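Carboxylic ester hydrolase (Aspergillus niger, PDB 7K4O) hydrolyses ester bonds of tannins as a tannin acyl hydrolase of the tannase family, probably through a serine-hydrolase mechanism that releases gallic acid. Local coordinates at residues A[259-263]-A[471-475]; A[456-461]-A[514-520]; A[237-243]-A[282-286]; A[247-252]-A[269-275]. All blocks are in the same frame, centred on the assembly; numbering follows the deposited sequence.

Contact 1. Residues A[259-263]-A[471-475]. With CA (calcium ion), chain K.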
loop_
_atom_site.group_PDB
_atom_site.type_symbol
_atom_site.label_atom_id
_atom_site.label_comp_id
_atom_site.label_asym_id
_atom_site.label_seq_id
_atom_site.Cartn_x
_atom_site.Cartn_y
_atom_site.Cartn_z
ATOM N N VAL A 259 -16.621 -4.334 -22.808
ATOM C CA VAL A 259 -17.643 -4.977 -21.956
ATOM C C VAL A 259 -17.034 -6.254 -21.400
ATOM O O VAL A 259 -16.927 -7.257 -22.126
ATOM C CB VAL A 259 -18.969 -5.215 -22.723
ATOM C CG1 VAL A 259 -19.927 -6.047 -21.899
ATOM C CG2 VAL A 259 -19.592 -3.894 -23.120
ATOM N N ASP A 260 -16.620 -6.208 -20.138
ATOM C CA ASP A 260 -15.864 -7.308 -19.496
ATOM C C ASP A 260 -16.196 -7.380 -18.002
ATOM O O ASP A 260 -15.571 -8.176 -17.310
ATOM C CB ASP A 260 -14.362 -7.119 -19.734
ATOM C CG ASP A 260 -13.810 -5.776 -19.232
ATOM O OD1 ASP A 260 -14.608 -4.922 -18.778
ATOM O OD2 ASP A 260 -12.556 -5.567 -19.360
ATOM N N TRP A 261 -17.225 -6.686 -17.533
ATOM C CA TRP A 261 -17.528 -6.581 -16.085
ATOM C C TRP A 261 -16.241 -6.118 -15.321
ATOM O O TRP A 261 -15.904 -6.694 -14.300
ATOM C CB TRP A 261 -18.081 -7.901 -15.577
ATOM C CG TRP A 261 -18.861 -7.718 -14.312
ATOM C CD1 TRP A 261 -18.460 -8.031 -13.044
ATOM C CD2 TRP A 261 -20.163 -7.110 -14.195
ATOM N NE1 TRP A 261 -19.436 -7.679 -12.145
ATOM C CE2 TRP A 261 -20.492 -7.118 -12.818
ATOM C CE3 TRP A 261 -21.102 -6.629 -15.122
ATOM C CZ2 TRP A 261 -21.717 -6.640 -12.343
ATOM C CZ3 TRP A 261 -22.307 -6.153 -14.645
ATOM C CH2 TRP A 261 -22.602 -6.153 -13.277
ATOM N N VAL A 262 -15.596 -5.127 -15.882
ATOM C CA VAL A 262 -14.456 -4.428 -15.233
ATOM C C VAL A 262 -14.641 -2.965 -15.508
ATOM O O VAL A 262 -14.732 -2.563 -16.642
ATOM C CB VAL A 262 -13.090 -4.922 -15.742
ATOM C CG1 VAL A 262 -11.969 -4.234 -14.946
ATOM C CG2 VAL A 262 -12.974 -6.433 -15.636
ATOM N N VAL A 263 -14.623 -2.161 -14.451
ATOM C CA VAL A 263 -14.606 -0.692 -14.630
ATOM C C VAL A 263 -13.164 -0.180 -14.596
ATOM O O VAL A 263 -12.611 -0.001 -13.490
ATOM C CB VAL A 263 -15.488 -0.057 -13.551
ATOM C CG1 VAL A 263 -15.457 1.456 -13.639
ATOM C CG2 VAL A 263 -16.909 -0.614 -13.661
ATOM N N ALA A 471 -15.462 -9.580 -7.229
ATOM C CA ALA A 471 -16.588 -8.942 -7.935
ATOM C C ALA A 471 -16.222 -8.649 -9.390
ATOM O O ALA A 471 -17.155 -8.564 -10.215
ATOM C CB ALA A 471 -17.040 -7.703 -7.199
ATOM N N MET A 472 -14.934 -8.431 -9.715
ATOM C CA MET A 472 -14.484 -8.080 -11.075
ATOM C C MET A 472 -13.314 -8.999 -11.424
ATOM O O MET A 472 -12.171 -8.564 -11.653
ATOM C CB MET A 472 -14.155 -6.595 -11.233
ATOM C CG MET A 472 -15.388 -5.701 -11.132
ATOM S SD MET A 472 -15.167 -3.972 -11.408
ATOM C CE MET A 472 -14.769 -3.475 -9.725
ATOM N N PRO A 473 -13.581 -10.329 -11.492
ATOM C CA PRO A 473 -12.531 -11.324 -11.699
ATOM C C PRO A 473 -11.862 -11.308 -13.076
ATOM O O PRO A 473 -10.814 -11.918 -13.199
ATOM C CB PRO A 473 -13.256 -12.665 -11.464
ATOM C CG PRO A 473 -14.697 -12.380 -11.871
ATOM C CD PRO A 473 -14.931 -10.950 -11.429
ATOM N N ASN A 474 -12.401 -10.582 -14.053
ATOM C CA ASN A 474 -11.744 -10.425 -15.375
ATOM C C ASN A 474 -10.667 -9.330 -15.315
ATOM O O ASN A 474 -10.012 -9.069 -16.346
ATOM C CB ASN A 474 -12.764 -10.109 -16.461
ATOM C CG ASN A 474 -13.668 -11.301 -16.741
ATOM O OD1 ASN A 474 -13.308 -12.451 -16.512
ATOM N ND2 ASN A 474 -14.852 -11.018 -17.239
ATOM N N GLY A 475 -10.556 -8.634 -14.182
ATOM C CA GLY A 475 -9.618 -7.500 -14.089
ATOM C C GLY A 475 -8.191 -8.041 -14.019
ATOM O O GLY A 475 -7.966 -9.147 -13.539
HETATM CA CA CA K . -14.999 -2.468 -19.008
HETATM O O HOH W 1 -10.155 -6.923 -18.126
HETATM O O HOH W 2 -12.456 -2.912 -19.171
HETATM O O HOH W 3 -15.035 -9.342 -14.140
#

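Contact 2. Residues A[456-461]-A[514-520]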
loop_
_atom_site.group_PDB
_atom_site.type_symbol
_atom_site.label_atom_id
_atom_site.label_comp_id
_atom_site.label_asym_id
_atom_site.label_seq_id
_atom_site.Cartn_x
_atom_site.Cartn_y
_atom_site.Cartn_z
ATOM N N ARG A 456 6.587 6.595 -12.121
ATOM C CA ARG A 456 5.409 6.253 -12.926
ATOM C C ARG A 456 4.361 5.621 -12.033
ATOM O O ARG A 456 4.672 4.817 -11.154
ATOM C CB ARG A 456 5.819 5.367 -14.116
ATOM C CG ARG A 456 6.817 6.056 -15.028
ATOM C CD ARG A 456 7.375 5.169 -16.150
ATOM N NE ARG A 456 6.341 4.973 -17.138
ATOM C CZ ARG A 456 6.014 5.845 -18.093
ATOM N NH1 ARG A 456 6.667 6.984 -18.249
ATOM N NH2 ARG A 456 5.046 5.530 -18.932
ATOM N N LEU A 457 3.110 6.000 -12.299
ATOM C CA LEU A 457 1.938 5.634 -11.506
ATOM C C LEU A 457 0.898 4.968 -12.410
ATOM O O LEU A 457 0.598 5.515 -13.508
ATOM C CB LEU A 457 1.368 6.914 -10.879
ATOM C CG LEU A 457 0.011 6.769 -10.209
ATOM C CD1 LEU A 457 0.045 5.819 -9.010
ATOM C CD2 LEU A 457 -0.478 8.153 -9.802
ATOM N N TYR A 458 0.338 3.880 -11.944
ATOM C CA TYR A 458 -0.600 3.054 -12.733
ATOM C C TYR A 458 -1.788 2.671 -11.861
ATOM O O TYR A 458 -1.591 2.109 -10.780
ATOM C CB TYR A 458 0.094 1.797 -13.278
ATOM C CG TYR A 458 1.383 2.032 -14.012
ATOM C CD1 TYR A 458 2.564 2.121 -13.298
ATOM C CD2 TYR A 458 1.455 2.100 -15.400
ATOM C CE1 TYR A 458 3.783 2.303 -13.918
ATOM C CE2 TYR A 458 2.679 2.282 -16.028
ATOM C CZ TYR A 458 3.847 2.371 -15.294
ATOM O OH TYR A 458 5.093 2.568 -15.871
ATOM N N THR A 459 -3.019 2.913 -12.314
ATOM C CA THR A 459 -4.179 2.326 -11.615
ATOM C C THR A 459 -4.505 0.957 -12.195
ATOM O O THR A 459 -4.149 0.670 -13.385
ATOM C CB THR A 459 -5.394 3.274 -11.572
ATOM O OG1 THR A 459 -6.057 3.331 -12.839
ATOM C CG2 THR A 459 -5.014 4.675 -11.114
ATOM N N VAL A 460 -5.105 0.106 -11.386
ATOM C CA VAL A 460 -5.376 -1.298 -11.799
ATOM C C VAL A 460 -6.893 -1.461 -11.921
ATOM O O VAL A 460 -7.604 -1.542 -10.900
ATOM C CB VAL A 460 -4.775 -2.315 -10.825
ATOM C CG1 VAL A 460 -4.889 -3.725 -11.386
ATOM C CG2 VAL A 460 -3.312 -1.957 -10.504
ATOM N N PRO A 461 -7.408 -1.608 -13.165
ATOM C CA PRO A 461 -8.849 -1.792 -13.377
ATOM C C PRO A 461 -9.468 -2.883 -12.529
ATOM O O PRO A 461 -8.977 -4.001 -12.456
ATOM C CB PRO A 461 -8.957 -2.174 -14.870
ATOM C CG PRO A 461 -7.789 -1.490 -15.498
ATOM C CD PRO A 461 -6.682 -1.546 -14.439
ATOM N N LEU A 514 -1.207 -1.796 -18.422
ATOM C CA LEU A 514 -1.797 -0.663 -17.635
ATOM C C LEU A 514 -1.207 0.653 -18.076
ATOM O O LEU A 514 0.031 0.803 -18.195
ATOM C CB LEU A 514 -1.568 -0.919 -16.146
ATOM C CG LEU A 514 -1.935 -2.264 -15.566
ATOM C CD1 LEU A 514 -1.539 -2.330 -14.087
ATOM C CD2 LEU A 514 -3.422 -2.546 -15.702
ATOM N N CYS A 515 -2.075 1.624 -18.391
ATOM C CA CYS A 515 -1.703 2.999 -18.782
ATOM C C CYS A 515 -1.028 3.726 -17.607
ATOM O O CYS A 515 -1.448 3.518 -16.444
ATOM C CB CYS A 515 -2.931 3.806 -19.216
ATOM S SG CYS A 515 -3.710 3.095 -20.697
ATOM N N ALA A 516 -0.014 4.504 -17.919
ATOM C CA ALA A 516 0.726 5.366 -16.981
ATOM C C ALA A 516 -0.015 6.680 -16.869
ATOM O O ALA A 516 -0.267 7.346 -17.892
ATOM C CB ALA A 516 2.132 5.620 -17.451
ATOM N N TRP A 517 -0.326 7.052 -15.638
ATOM C CA TRP A 517 -0.857 8.391 -15.306
ATOM C C TRP A 517 -0.015 9.429 -16.006
ATOM O O TRP A 517 1.208 9.338 -16.029
ATOM C CB TRP A 517 -0.825 8.589 -13.768
ATOM C CG TRP A 517 -1.400 9.900 -13.337
ATOM C CD1 TRP A 517 -0.733 11.041 -13.044
ATOM C CD2 TRP A 517 -2.804 10.230 -13.284
ATOM N NE1 TRP A 517 -1.625 12.058 -12.791
ATOM C CE2 TRP A 517 -2.892 11.588 -12.958
ATOM C CE3 TRP A 517 -3.977 9.518 -13.562
ATOM C CZ2 TRP A 517 -4.116 12.255 -12.870
ATOM C CZ3 TRP A 517 -5.196 10.164 -13.429
ATOM C CH2 TRP A 517 -5.245 11.517 -13.121
ATOM N N PRO A 518 -0.573 10.519 -16.569
ATOM C CA PRO A 518 -2.004 10.872 -16.533
ATOM C C PRO A 518 -2.872 10.388 -17.698
ATOM O O PRO A 518 -4.023 10.827 -17.804
ATOM C CB PRO A 518 -1.925 12.399 -16.604
ATOM C CG PRO A 518 -0.753 12.665 -17.507
ATOM C CD PRO A 518 0.236 11.575 -17.155
ATOM N N LEU A 519 -2.355 9.442 -18.475
ATOM C CA LEU A 519 -3.165 8.795 -19.521
ATOM C C LEU A 519 -4.152 7.851 -18.846
ATOM O O LEU A 519 -3.895 7.315 -17.738
ATOM C CB LEU A 519 -2.233 8.057 -20.501
ATOM C CG LEU A 519 -1.191 8.940 -21.194
ATOM C CD1 LEU A 519 -0.258 8.076 -22.035
ATOM C CD2 LEU A 519 -1.863 10.000 -22.062
ATOM N N ARG A 520 -5.287 7.608 -19.506
ATOM C CA ARG A 520 -6.303 6.641 -19.042
ATOM C C ARG A 520 -6.575 5.607 -20.138
ATOM O O ARG A 520 -6.403 5.934 -21.326
ATOM C CB ARG A 520 -7.654 7.308 -18.732
ATOM C CG ARG A 520 -7.647 8.532 -17.847
ATOM C CD ARG A 520 -6.943 8.351 -16.528
ATOM N NE ARG A 520 -7.445 7.269 -15.714
ATOM C CZ ARG A 520 -6.657 6.318 -15.167
ATOM N NH1 ARG A 520 -5.342 6.308 -15.387
ATOM N NH2 ARG A 520 -7.192 5.404 -14.412
HETATM O O HOH W 4 2.907 7.797 -14.500
HETATM O O HOH W 5 -3.662 3.992 -14.921
#

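Contact 3. Residues A[237-243]-A[282-286]. With NAG (2-acetamido-2-deoxy-beta-D-glucopyranose), chain G.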
loop_
_atom_site.group_PDB
_atom_site.type_symbol
_atom_site.label_atom_id
_atom_site.label_comp_id
_atom_site.label_asym_id
_atom_site.label_seq_id
_atom_site.Cartn_x
_atom_site.Cartn_y
_atom_site.Cartn_z
ATOM N N PRO A 237 -28.160 -1.812 5.569
ATOM C CA PRO A 237 -27.763 -3.222 5.566
ATOM C C PRO A 237 -26.628 -3.371 4.553
ATOM O O PRO A 237 -26.670 -2.744 3.491
ATOM C CB PRO A 237 -29.017 -3.983 5.100
ATOM C CG PRO A 237 -30.152 -3.024 5.367
ATOM C CD PRO A 237 -29.578 -1.626 5.202
ATOM N N PRO A 238 -25.583 -4.162 4.849
ATOM C CA PRO A 238 -24.482 -4.351 3.895
ATOM C C PRO A 238 -24.969 -4.685 2.478
ATOM O O PRO A 238 -24.424 -4.208 1.505
ATOM C CB PRO A 238 -23.716 -5.539 4.486
ATOM C CG PRO A 238 -23.940 -5.399 5.977
ATOM C CD PRO A 238 -25.374 -4.907 6.097
ATOM N N CYS A 239 -26.041 -5.481 2.380
ATOM C CA CYS A 239 -26.577 -5.938 1.078
ATOM C C CYS A 239 -27.055 -4.748 0.256
ATOM O O CYS A 239 -26.921 -4.768 -0.976
ATOM C CB CYS A 239 -27.730 -6.904 1.330
ATOM S SG CYS A 239 -28.164 -7.839 -0.146
ATOM N N GLU A 240 -27.624 -3.729 0.894
ATOM C CA GLU A 240 -28.139 -2.568 0.150
ATOM C C GLU A 240 -26.969 -1.861 -0.546
ATOM O O GLU A 240 -27.122 -1.443 -1.711
ATOM C CB GLU A 240 -28.893 -1.649 1.104
ATOM C CG GLU A 240 -29.426 -0.401 0.451
ATOM C CD GLU A 240 -30.245 0.451 1.411
ATOM O OE1 GLU A 240 -29.892 0.484 2.600
ATOM O OE2 GLU A 240 -31.249 1.061 0.963
ATOM N N LEU A 241 -25.862 -1.651 0.169
ATOM C CA LEU A 241 -24.671 -0.964 -0.415
ATOM C C LEU A 241 -24.032 -1.867 -1.466
ATOM O O LEU A 241 -23.588 -1.320 -2.493
ATOM C CB LEU A 241 -23.708 -0.603 0.720
ATOM C CG LEU A 241 -24.276 0.460 1.662
ATOM C CD1 LEU A 241 -23.341 0.838 2.788
ATOM C CD2 LEU A 241 -24.683 1.696 0.891
ATOM N N ASP A 242 -24.014 -3.172 -1.235
ATOM C CA ASP A 242 -23.438 -4.132 -2.216
ATOM C C ASP A 242 -24.244 -4.075 -3.521
ATOM O O ASP A 242 -23.649 -4.140 -4.608
ATOM C CB ASP A 242 -23.349 -5.543 -1.668
ATOM C CG ASP A 242 -22.599 -6.461 -2.617
ATOM O OD1 ASP A 242 -21.487 -6.068 -3.084
ATOM O OD2 ASP A 242 -23.132 -7.538 -2.918
ATOM N N LYS A 243 -25.564 -3.894 -3.426
ATOM C CA LYS A 243 -26.398 -3.731 -4.636
ATOM C C LYS A 243 -26.015 -2.455 -5.375
ATOM O O LYS A 243 -25.887 -2.454 -6.617
ATOM C CB LYS A 243 -27.888 -3.746 -4.244
ATOM C CG LYS A 243 -28.856 -3.539 -5.404
ATOM C CD LYS A 243 -28.641 -4.462 -6.572
ATOM C CE LYS A 243 -28.941 -5.910 -6.243
ATOM N NZ LYS A 243 -29.429 -6.651 -7.438
ATOM N N PRO A 282 -34.426 -4.130 -6.318
ATOM C CA PRO A 282 -34.479 -5.112 -5.241
ATOM C C PRO A 282 -33.089 -5.669 -4.933
ATOM O O PRO A 282 -32.261 -5.795 -5.816
ATOM C CB PRO A 282 -35.376 -6.231 -5.794
ATOM C CG PRO A 282 -35.253 -6.098 -7.309
ATOM C CD PRO A 282 -34.983 -4.631 -7.590
ATOM N N TYR A 283 -32.900 -6.076 -3.695
ATOM C CA TYR A 283 -31.671 -6.774 -3.276
ATOM C C TYR A 283 -32.078 -7.919 -2.367
ATOM O O TYR A 283 -33.081 -7.822 -1.620
ATOM C CB TYR A 283 -30.688 -5.797 -2.609
ATOM C CG TYR A 283 -31.157 -5.182 -1.314
ATOM C CD1 TYR A 283 -31.006 -5.844 -0.099
ATOM C CD2 TYR A 283 -31.712 -3.907 -1.312
ATOM C CE1 TYR A 283 -31.414 -5.245 1.091
ATOM C CE2 TYR A 283 -32.123 -3.302 -0.138
ATOM C CZ TYR A 283 -31.965 -3.967 1.061
ATOM O OH TYR A 283 -32.384 -3.347 2.202
ATOM N N SER A 284 -31.271 -8.959 -2.392
ATOM C CA SER A 284 -31.445 -10.137 -1.529
ATOM C C SER A 284 -30.065 -10.715 -1.261
ATOM O O SER A 284 -29.307 -10.905 -2.215
ATOM C CB SER A 284 -32.365 -11.141 -2.181
ATOM O OG SER A 284 -32.274 -12.390 -1.521
ATOM N N CYS A 285 -29.745 -10.936 -0.003
ATOM C CA CYS A 285 -28.499 -11.615 0.418
ATOM C C CYS A 285 -28.956 -12.741 1.334
ATOM O O CYS A 285 -29.878 -12.524 2.134
ATOM C CB CYS A 285 -27.510 -10.654 1.093
ATOM S SG CYS A 285 -26.813 -9.398 -0.028
ATOM N N ALA A 286 -28.319 -13.895 1.222
ATOM C CA ALA A 286 -28.581 -15.074 2.067
ATOM C C ALA A 286 -28.047 -14.819 3.474
ATOM O O ALA A 286 -27.121 -14.007 3.633
ATOM C CB ALA A 286 -27.923 -16.279 1.457
HETATM C C1 NAG G . -23.205 -8.600 -6.140
HETATM C C2 NAG G . -24.202 -9.603 -5.530
HETATM C C3 NAG G . -23.551 -10.835 -4.925
HETATM C C4 NAG G . -22.774 -11.457 -6.050
HETATM C C5 NAG G . -21.788 -10.440 -6.617
HETATM C C6 NAG G . -21.018 -11.037 -7.780
HETATM C C7 NAG G . -26.135 -8.485 -4.536
HETATM C C8 NAG G . -26.627 -7.761 -3.316
HETATM N N2 NAG G . -24.895 -8.953 -4.442
HETATM O O3 NAG G . -24.580 -11.630 -4.324
HETATM O O4 NAG G . -22.062 -12.490 -5.428
HETATM O O5 NAG G . -22.412 -9.270 -7.110
HETATM O O6 NAG G . -20.103 -10.074 -8.256
HETATM O O7 NAG G . -26.806 -8.652 -5.531
HETATM O O HOH W 6 -33.428 -0.921 1.999
#

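Contact 4. Residues A[247-252]-A[269-275]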
loop_
_atom_site.group_PDB
_atom_site.type_symbol
_atom_site.label_atom_id
_atom_site.label_comp_id
_atom_site.label_asym_id
_atom_site.label_seq_id
_atom_site.Cartn_x
_atom_site.Cartn_y
_atom_site.Cartn_z
ATOM N N GLU A 247 -24.682 -2.420 -9.247
ATOM C CA GLU A 247 -25.341 -1.598 -10.304
ATOM C C GLU A 247 -24.414 -0.529 -10.859
ATOM O O GLU A 247 -24.597 -0.118 -12.039
ATOM C CB GLU A 247 -26.609 -0.948 -9.752
ATOM C CG GLU A 247 -27.689 -1.971 -9.470
ATOM C CD GLU A 247 -28.187 -2.645 -10.748
ATOM O OE1 GLU A 247 -28.405 -1.957 -11.766
ATOM O OE2 GLU A 247 -28.308 -3.847 -10.728
ATOM N N THR A 248 -23.462 -0.024 -10.036
ATOM C CA THR A 248 -22.460 0.947 -10.536
ATOM C C THR A 248 -21.546 0.208 -11.526
ATOM O O THR A 248 -21.248 0.773 -12.579
ATOM C CB THR A 248 -21.728 1.603 -9.351
ATOM O OG1 THR A 248 -22.697 2.226 -8.488
ATOM C CG2 THR A 248 -20.706 2.612 -9.815
ATOM N N ILE A 249 -21.133 -1.007 -11.199
ATOM C CA ILE A 249 -20.261 -1.803 -12.121
ATOM C C ILE A 249 -21.034 -1.997 -13.441
ATOM O O ILE A 249 -20.472 -1.740 -14.533
ATOM C CB ILE A 249 -19.830 -3.126 -11.497
ATOM C CG1 ILE A 249 -18.844 -2.907 -10.334
ATOM C CG2 ILE A 249 -19.242 -4.019 -12.571
ATOM C CD1 ILE A 249 -18.612 -4.118 -9.492
ATOM N N ALA A 250 -22.312 -2.375 -13.354
ATOM C CA ALA A 250 -23.136 -2.635 -14.572
ATOM C C ALA A 250 -23.223 -1.373 -15.422
ATOM O O ALA A 250 -23.064 -1.453 -16.659
ATOM C CB ALA A 250 -24.506 -3.156 -14.176
ATOM N N ALA A 251 -23.395 -0.212 -14.796
ATOM C CA ALA A 251 -23.621 1.051 -15.527
ATOM C C ALA A 251 -22.307 1.587 -16.101
ATOM O O ALA A 251 -22.368 2.340 -17.061
ATOM C CB ALA A 251 -24.292 2.072 -14.635
ATOM N N CYS A 252 -21.144 1.267 -15.522
ATOM C CA CYS A 252 -19.880 1.981 -15.866
ATOM C C CYS A 252 -18.916 1.039 -16.591
ATOM O O CYS A 252 -17.947 1.559 -17.167
ATOM C CB CYS A 252 -19.247 2.550 -14.598
ATOM S SG CYS A 252 -20.252 3.865 -13.848
ATOM N N CYS A 269 -16.971 7.084 -14.478
ATOM C CA CYS A 269 -18.057 6.619 -13.602
ATOM C C CYS A 269 -18.453 7.754 -12.650
ATOM O O CYS A 269 -19.655 8.121 -12.531
ATOM C CB CYS A 269 -17.614 5.379 -12.871
ATOM S SG CYS A 269 -18.938 4.475 -12.073
ATOM N N LEU A 270 -17.468 8.325 -11.972
ATOM C CA LEU A 270 -17.730 9.393 -10.979
ATOM C C LEU A 270 -18.341 10.605 -11.677
ATOM O O LEU A 270 -19.242 11.244 -11.088
ATOM C CB LEU A 270 -16.400 9.765 -10.319
ATOM C CG LEU A 270 -16.471 10.912 -9.319
ATOM C CD1 LEU A 270 -17.339 10.479 -8.143
ATOM C CD2 LEU A 270 -15.046 11.294 -8.879
ATOM N N LEU A 271 -17.907 10.904 -12.891
ATOM C CA LEU A 271 -18.377 12.092 -13.630
ATOM C C LEU A 271 -19.805 11.851 -14.173
ATOM O O LEU A 271 -20.567 12.826 -14.202
ATOM C CB LEU A 271 -17.428 12.401 -14.781
ATOM C CG LEU A 271 -16.076 13.002 -14.419
ATOM C CD1 LEU A 271 -15.144 12.815 -15.595
ATOM C CD2 LEU A 271 -16.167 14.485 -14.059
ATOM N N ASP A 272 -20.130 10.656 -14.649
ATOM C CA ASP A 272 -21.277 10.486 -15.574
ATOM C C ASP A 272 -22.382 9.592 -15.020
ATOM O O ASP A 272 -23.409 9.556 -15.684
ATOM C CB ASP A 272 -20.798 9.953 -16.924
ATOM C CG ASP A 272 -19.939 10.949 -17.664
ATOM O OD1 ASP A 272 -20.042 12.152 -17.377
ATOM O OD2 ASP A 272 -19.137 10.512 -18.519
ATOM N N PHE A 273 -22.215 8.852 -13.929
ATOM C CA PHE A 273 -23.265 7.946 -13.430
ATOM C C PHE A 273 -23.879 8.463 -12.135
ATOM O O PHE A 273 -23.144 8.711 -11.146
ATOM C CB PHE A 273 -22.723 6.548 -13.227
ATOM C CG PHE A 273 -23.766 5.604 -12.714
ATOM C CD1 PHE A 273 -24.924 5.366 -13.463
ATOM C CD2 PHE A 273 -23.627 4.957 -11.501
ATOM C CE1 PHE A 273 -25.892 4.487 -12.997
ATOM C CE2 PHE A 273 -24.601 4.090 -11.034
ATOM C CZ PHE A 273 -25.742 3.859 -11.784
ATOM N N ASP A 274 -25.213 8.599 -12.123
ATOM C CA ASP A 274 -25.971 9.047 -10.931
ATOM C C ASP A 274 -26.580 7.838 -10.261
ATOM O O ASP A 274 -27.479 7.207 -10.876
ATOM C CB ASP A 274 -27.065 10.029 -11.336
ATOM C CG ASP A 274 -27.787 10.662 -10.153
ATOM O OD1 ASP A 274 -27.732 10.111 -9.044
ATOM O OD2 ASP A 274 -28.422 11.701 -10.375
ATOM N N ILE A 275 -26.170 7.520 -9.035
ATOM C CA ILE A 275 -26.632 6.282 -8.371
ATOM C C ILE A 275 -28.101 6.450 -7.926
ATOM O O ILE A 275 -28.676 5.439 -7.497
ATOM C CB ILE A 275 -25.742 5.855 -7.184
ATOM C CG1 ILE A 275 -25.755 6.867 -6.040
ATOM C CG2 ILE A 275 -24.317 5.545 -7.660
ATOM C CD1 ILE A 275 -25.116 6.341 -4.794
#

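Contact 1. Residues A[259-263]-A[471-475]
V262 and M472 mark the closest backbone approach of two irregular loops, 5.5 Å between their CA atoms, where the type I turn M472–G475 comes up against 259-263. N474 reaches back from this turn: its ND2 gives D260 O a fairly straight hydrogen bond of 2.9 Å, with the acceptor nearly in the amide plane. M472 extends past CG (chi2 -176°), which carries SD to V263 N, a weak N-H...S bond of 3.6 Å, while its CG lies against W261 O. The indole NE1 edge of W261 faces A471 O at 3.1 Å, and V262 CG2 rests on the N474–G475 peptide. Water 3 joins W261 O to N474 N, and water 1 joins D260 OD2 to N474 O. The other carboxylate oxygen, D260 OD1, binds calcium at 2.5 Å together with V262 O at 2.4 Å. D253, D256 and K258 complete the protein share of this calcium-binding loop, which the turn of 471-475 backs from outside the coordination sphere.

Contact 2. Residues A[456-461]-A[514-520]
L457 and W517 are joined by one backbone hydrogen bond, from W517 N to L457 O at 2.8 Å, as the irregular segment 514-520 passes beside strand 456-460. The CB atoms of these two residues lie 4.0 Å apart, and their side chains run side by side in the same direction; L457 CD2 meets the start of the indole obliquely. The indole NE1 of W517 bonds to E432. The ring edge of Y458 meets L514 O through CD2 at 3.4 Å, and CE2 touches A516 CB; its hydroxyl bonds to P495 O. Strand 455-460 is an outermost strand of the mixed sheet of this alpha/beta-hydrolase-clan enzyme, with 410-416 as its parallel neighbour, so 514-520 covers the flank that has no further strand. R520 folds back through bends at chi2 and chi3 (-53° and -56°), which brings NH2 to T459 OG1 at 2.8 Å, in the guanidinium plane. T459 OG1 is also bonded to D417, and R520 NE forms a salt bridge with D267. Water 5 gathers T459 N, C515 O and R520 NH1. Farther along, L514 spreads its two methyls over V460 and P461, CD2 reaching P461 CD at 3.6 Å.

Contact 3. Residues A[237-243]-A[282-286]
C239 and Y283 meet where helix 238-243 passes strand 282-285, the short axes 8.0 Å apart at 125°. The tyrosine CB packs on K243 CB at 3.8 Å, and chi1 of 65° sets CG between the backbone N and the carbonyl carbon, turning the ring along the helix. CD1 touches C239 SG at 3.5 Å, the sulfur standing oblique to the ring, while CE1 lies near C239 CB. E240 covers one face: its CB lies over CE2 and CZ, and its CA sits almost over the ring centre, 4.0 Å from the centroid, a CH-pi contact. Y283 OH ends beside P237 CG, with water 6 at 2.6 Å from Y283 OH. This water bonds weakly to E240 OE2, whose carboxylate is held by Y234 and S299. C239 SG and C285 SG form a disulfide of 2.1 Å with a chi3 of 83°. The acetamido methyl of the attached sugar touches both sulfurs, and the sugar's N2 donates to D242 OD2 at 2.7 Å. A disulfide flanked by a tyrosine ring and by the sugar's methyl implies that hairpin 282-285/294-297 is fixed to the helix by a covalent link and ring packing, to which C239 N adds a bond to Q294 and K243 NZ a weak one to P282 O.

Contact 4. Residues A[247-252]-A[269-275]
C269 holds its SG anti to the backbone N (chi1 -166°) and C252 turns its SG beside its N (chi1 -66°), so that the sulfurs of two helix segments join. This disulfide, with a chi3 of 74°, links the C-terminal end of helix 238-252 to helix 266-272 and closes the short excursion that carries the calcium-binding loop. F273, the first residue beyond the second helix, lays its ring against the first helix. A251 CB stands over one ring face, 3.6 Å from the centroid, and it approaches CE1 most closely. C252 SG sits obliquely, 4.9 Å from the centroid, and touches F273 CB as well. T248 works with both of its branches. CG2 lies 3.4 Å from C269 SG, while OG1, hydrogen-bonded to I244 O in its own helix, comes to the ring edge at F273 CE2 (3.7 Å) and reaches I275 CG2 at 3.8 Å.

Overall arrangement
Contact 2 is the buried one, at the edge of the main sheet, whereas contacts 1, 3 and 4 are partly buried and lie farther from the centre of the chain. Helix 238-252 serves both contacts 3 and 4, each closed by a disulfide with an aromatic ring beside it, but only contact 3 has sugar against its sulfurs. Contact 1 takes its character from calcium, waters and backbone carbonyls, and contact 2 from buried hydrogen bonds and apolar packing. Contact 1 sits between its neighbours: W261 packs on I249 and A250 of contact 4, and V262 touches P461 of contact 2. Contacts 2 and 3 are remote, about 32 Å between centres.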